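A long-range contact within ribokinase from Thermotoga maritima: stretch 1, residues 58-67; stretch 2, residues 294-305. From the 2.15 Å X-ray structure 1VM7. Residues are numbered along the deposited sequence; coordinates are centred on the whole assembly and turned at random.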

# COMPACT_ATOMS: atom_id res chain seq x y z
N ALA A 58 -18.80 -5.97 -13.08
CA ALA A 58 -18.46 -6.83 -14.22
C ALA A 58 -18.30 -8.29 -13.79
O ALA A 58 -18.80 -9.21 -14.46
N VAL A 59 -17.58 -8.50 -12.71
CA VAL A 59 -17.37 -9.87 -12.18
C VAL A 59 -18.71 -10.49 -11.76
O VAL A 59 -18.92 -11.70 -11.91
N THR A 60 -19.62 -9.65 -11.24
CA THR A 60 -20.95 -10.11 -10.93
C THR A 60 -21.67 -10.53 -12.22
O THR A 60 -22.24 -11.61 -12.28
N VAL A 61 -21.63 -9.68 -13.24
CA VAL A 61 -22.28 -9.96 -14.49
C VAL A 61 -21.78 -11.28 -15.07
O VAL A 61 -22.60 -12.15 -15.39
N ALA A 62 -20.46 -11.44 -15.13
CA ALA A 62 -19.81 -12.61 -15.69
C ALA A 62 -20.20 -13.85 -14.92
O ALA A 62 -20.64 -14.85 -15.50
N LYS A 63 -20.14 -13.78 -13.59
CA LYS A 63 -20.36 -14.96 -12.76
C LYS A 63 -21.84 -15.34 -12.68
O LYS A 63 -22.19 -16.52 -12.72
N ILE A 64 -22.72 -14.35 -12.62
CA ILE A 64 -24.15 -14.64 -12.49
C ILE A 64 -24.81 -14.79 -13.86
O ILE A 64 -25.73 -15.60 -14.01
N GLY A 65 -24.35 -14.02 -14.83
CA GLY A 65 -24.85 -14.10 -16.20
C GLY A 65 -24.32 -15.28 -16.98
O GLY A 65 -24.97 -15.76 -17.90
N GLU A 66 -23.12 -15.72 -16.63
CA GLU A 66 -22.47 -16.88 -17.24
C GLU A 66 -22.17 -16.71 -18.73
O GLU A 66 -21.95 -17.67 -19.45
N LYS A 67 -22.14 -15.47 -19.19
CA LYS A 67 -21.78 -15.15 -20.56
C LYS A 67 -20.64 -14.14 -20.60
O LYS A 67 -20.50 -13.42 -21.58
N ALA A 294 -15.27 -8.60 -1.05
CA ALA A 294 -15.91 -7.98 -2.17
C ALA A 294 -16.18 -9.04 -3.23
O ALA A 294 -17.23 -9.69 -3.20
N GLN A 295 -15.25 -9.25 -4.15
CA GLN A 295 -15.51 -10.16 -5.27
C GLN A 295 -15.60 -11.60 -4.82
O GLN A 295 -16.31 -12.43 -5.42
N SER A 296 -14.90 -11.91 -3.75
CA SER A 296 -15.02 -13.23 -3.18
C SER A 296 -16.45 -13.54 -2.66
O SER A 296 -16.77 -14.69 -2.50
N SER A 297 -17.29 -12.54 -2.41
CA SER A 297 -18.65 -12.80 -1.93
C SER A 297 -19.68 -13.06 -3.04
O SER A 297 -20.84 -13.33 -2.74
N ILE A 298 -19.29 -12.83 -4.28
CA ILE A 298 -20.23 -12.83 -5.39
C ILE A 298 -20.73 -14.26 -5.60
O ILE A 298 -19.94 -15.16 -5.83
N PRO A 299 -22.06 -14.50 -5.48
CA PRO A 299 -22.43 -15.86 -5.70
C PRO A 299 -22.37 -16.32 -7.18
O PRO A 299 -22.37 -15.53 -8.12
N ALA A 300 -22.30 -17.62 -7.36
CA ALA A 300 -22.45 -18.18 -8.68
C ALA A 300 -23.95 -18.29 -8.99
O ALA A 300 -24.79 -18.36 -8.07
N ARG A 301 -24.29 -18.27 -10.27
CA ARG A 301 -25.66 -18.33 -10.73
C ARG A 301 -26.47 -19.44 -10.05
O ARG A 301 -27.58 -19.21 -9.60
N GLU A 302 -25.91 -20.64 -9.96
CA GLU A 302 -26.58 -21.75 -9.29
C GLU A 302 -26.93 -21.41 -7.83
O GLU A 302 -28.00 -21.79 -7.35
N GLU A 303 -26.06 -20.67 -7.15
CA GLU A 303 -26.37 -20.28 -5.79
C GLU A 303 -27.59 -19.37 -5.75
O GLU A 303 -28.47 -19.60 -4.93
N VAL A 304 -27.65 -18.38 -6.65
CA VAL A 304 -28.76 -17.43 -6.73
C VAL A 304 -30.06 -18.18 -7.02
O VAL A 304 -31.09 -17.91 -6.41
N GLU A 305 -30.01 -19.14 -7.93
CA GLU A 305 -31.20 -19.95 -8.26
C GLU A 305 -31.66 -20.83 -7.09
O GLU A 305 -32.86 -20.97 -6.85

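Helix 58-65 packs against the turn around I298 and the start of helix 301-305. The two helix axes approach to 9.3 Å, at an angle of 74°. The contact buries 589 Å², both sides summed.

The apolar contacts centre on I298 and I64. I298 (chi1 m, chi2 t) points toward helix 58-65. Its CD1 lies 3.6 Å from V59 CG1 and 3.3 Å from T60 OG1. V59 (chi1 t) also points toward the other stretch. T60 (chi1 m) points sideways, and its hydroxyl has a polar partner just outside the stretch. The CA-to-CB bond of I64 (chi1 m, chi2 t) points sideways to stretch 2, but the end of the side chain comes nearer. There I64 CD1 is 4.4 Å from I298 CG2, 4.2 Å from P299 CG and 4.1 Å from V304 CG2. V304 (chi1 t) points toward stretch 1. P299 points away, yet its CG still meets I64 CD1. A300 also points away overall, yet its CB is 4.2 Å from K63 CE.

Two hydrogen bonds cross the contact, and in both a long basic side chain reaches a backbone carbonyl. K63 is extended, with all four chi angles t. Its NZ donates to I298 O at 2.6 Å. The aliphatic part of the chain passes along the turn, with K63 CD 4.0 Å from I298 CG2. R301 (chi1 t, chi2 p, chi3 t, chi4 -86°) points toward helix 58-65. Its NH1 donates to I64 O at 2.7 Å, with the acceptor near the guanidinium plane. The methylene R301 CD also lies 4.0 Å from I64 CG2. R301 NE forms a salt bridge with E305 OE2 at 2.9 Å, which ties the arginine to its own helix.

One water extends the lysine's polar contacts. The O of water 1 accepts from K63 NZ at 2.5 Å and donates to Q295 O at 2.6 Å. Q295 (chi1 m, chi2 t) points sideways, but its end comes nearer, and Q295 OE1 lies 3.6 Å from V59 CG2. This is a van der Waals contact.

At the exposed margin, E66 (chi1 m, chi2 t) follows the helix with positive phi and points toward stretch 2. Its CD is 3.7 Å from R301 CB. Two like charges also come close here: E66 OE2 is 3.7 Å from E302 OE1. E302 has chi1 p and chi2 at -98°.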

# COMPACT_ATOMS: atom_id res chain seq x y z
CB ALA A 58 -17.21 -6.36 -14.84
CB VAL A 59 -16.38 -9.86 -10.99
CG1 VAL A 59 -16.32 -11.23 -10.28
CG2 VAL A 59 -15.01 -9.47 -11.44
CB THR A 60 -21.76 -9.04 -10.11
OG1 THR A 60 -21.06 -8.75 -8.88
CG2 THR A 60 -23.10 -9.53 -9.79
CB VAL A 61 -22.10 -8.78 -15.46
CG1 VAL A 61 -22.47 -9.19 -16.88
CG2 VAL A 61 -22.94 -7.54 -14.98
CB ALA A 62 -18.27 -12.44 -15.70
CB LYS A 63 -19.76 -14.71 -11.38
CG LYS A 63 -19.50 -15.97 -10.56
CD LYS A 63 -18.61 -15.67 -9.36
CE LYS A 63 -18.57 -16.90 -8.44
NZ LYS A 63 -18.05 -16.50 -7.08
CB ILE A 64 -24.82 -13.59 -11.61
CG1 ILE A 64 -24.11 -13.64 -10.23
CG2 ILE A 64 -26.32 -13.83 -11.51
CD1 ILE A 64 -24.70 -12.76 -9.19
CB GLU A 66 -23.29 -18.15 -16.96
CG GLU A 66 -23.21 -18.59 -15.52
CD GLU A 66 -23.94 -19.88 -15.24
OE1 GLU A 66 -25.03 -20.14 -15.82
OE2 GLU A 66 -23.40 -20.65 -14.41
CB LYS A 67 -23.00 -14.59 -21.27
CG LYS A 67 -24.08 -15.65 -21.44
CD LYS A 67 -25.18 -15.15 -22.30
CE LYS A 67 -26.36 -16.11 -22.30
NZ LYS A 67 -26.08 -17.49 -21.82
CB ALA A 294 -15.03 -6.82 -2.72
CB GLN A 295 -14.46 -10.01 -6.37
CG GLN A 295 -14.51 -8.63 -7.01
CD GLN A 295 -13.50 -8.45 -8.08
OE1 GLN A 295 -12.86 -9.42 -8.52
NE2 GLN A 295 -13.34 -7.19 -8.55
CB SER A 296 -13.98 -13.44 -2.07
OG SER A 296 -14.31 -12.69 -0.92
CB SER A 297 -19.18 -11.61 -1.12
OG SER A 297 -19.40 -10.52 -2.02
CB ILE A 298 -19.58 -12.29 -6.68
CG1 ILE A 298 -19.24 -10.81 -6.47
CG2 ILE A 298 -20.52 -12.48 -7.86
CD1 ILE A 298 -18.35 -10.15 -7.52
CB PRO A 299 -23.87 -15.92 -5.17
CG PRO A 299 -24.37 -14.60 -5.44
CD PRO A 299 -23.24 -13.69 -5.14
CB ALA A 300 -21.78 -19.55 -8.74
CB ARG A 301 -25.68 -18.52 -12.25
CG ARG A 301 -27.08 -18.56 -12.84
CD ARG A 301 -27.95 -17.43 -12.29
NE ARG A 301 -29.19 -17.34 -13.05
CZ ARG A 301 -29.34 -16.67 -14.19
NH1 ARG A 301 -28.33 -16.01 -14.72
NH2 ARG A 301 -30.52 -16.68 -14.79
CB GLU A 302 -25.77 -23.05 -9.40
CG GLU A 302 -24.29 -22.95 -8.93
CD GLU A 302 -23.24 -22.74 -10.07
OE1 GLU A 302 -23.33 -21.72 -10.83
OE2 GLU A 302 -22.30 -23.58 -10.15
CB GLU A 303 -25.12 -19.70 -5.12
CG GLU A 303 -24.07 -20.81 -4.97
CD GLU A 303 -22.77 -20.33 -4.40
OE1 GLU A 303 -22.13 -19.45 -5.03
OE2 GLU A 303 -22.37 -20.87 -3.34
CB VAL A 304 -28.51 -16.34 -7.81
CG1 VAL A 304 -29.64 -15.30 -7.78
CG2 VAL A 304 -27.13 -15.65 -7.60
CB GLU A 305 -30.95 -20.84 -9.50
CG GLU A 305 -30.64 -20.09 -10.81
CD GLU A 305 -31.84 -19.33 -11.37
OE1 GLU A 305 -32.95 -19.87 -11.33
OE2 GLU A 305 -31.69 -18.20 -11.85
O HOH W 1 -16.35 -14.83 -6.46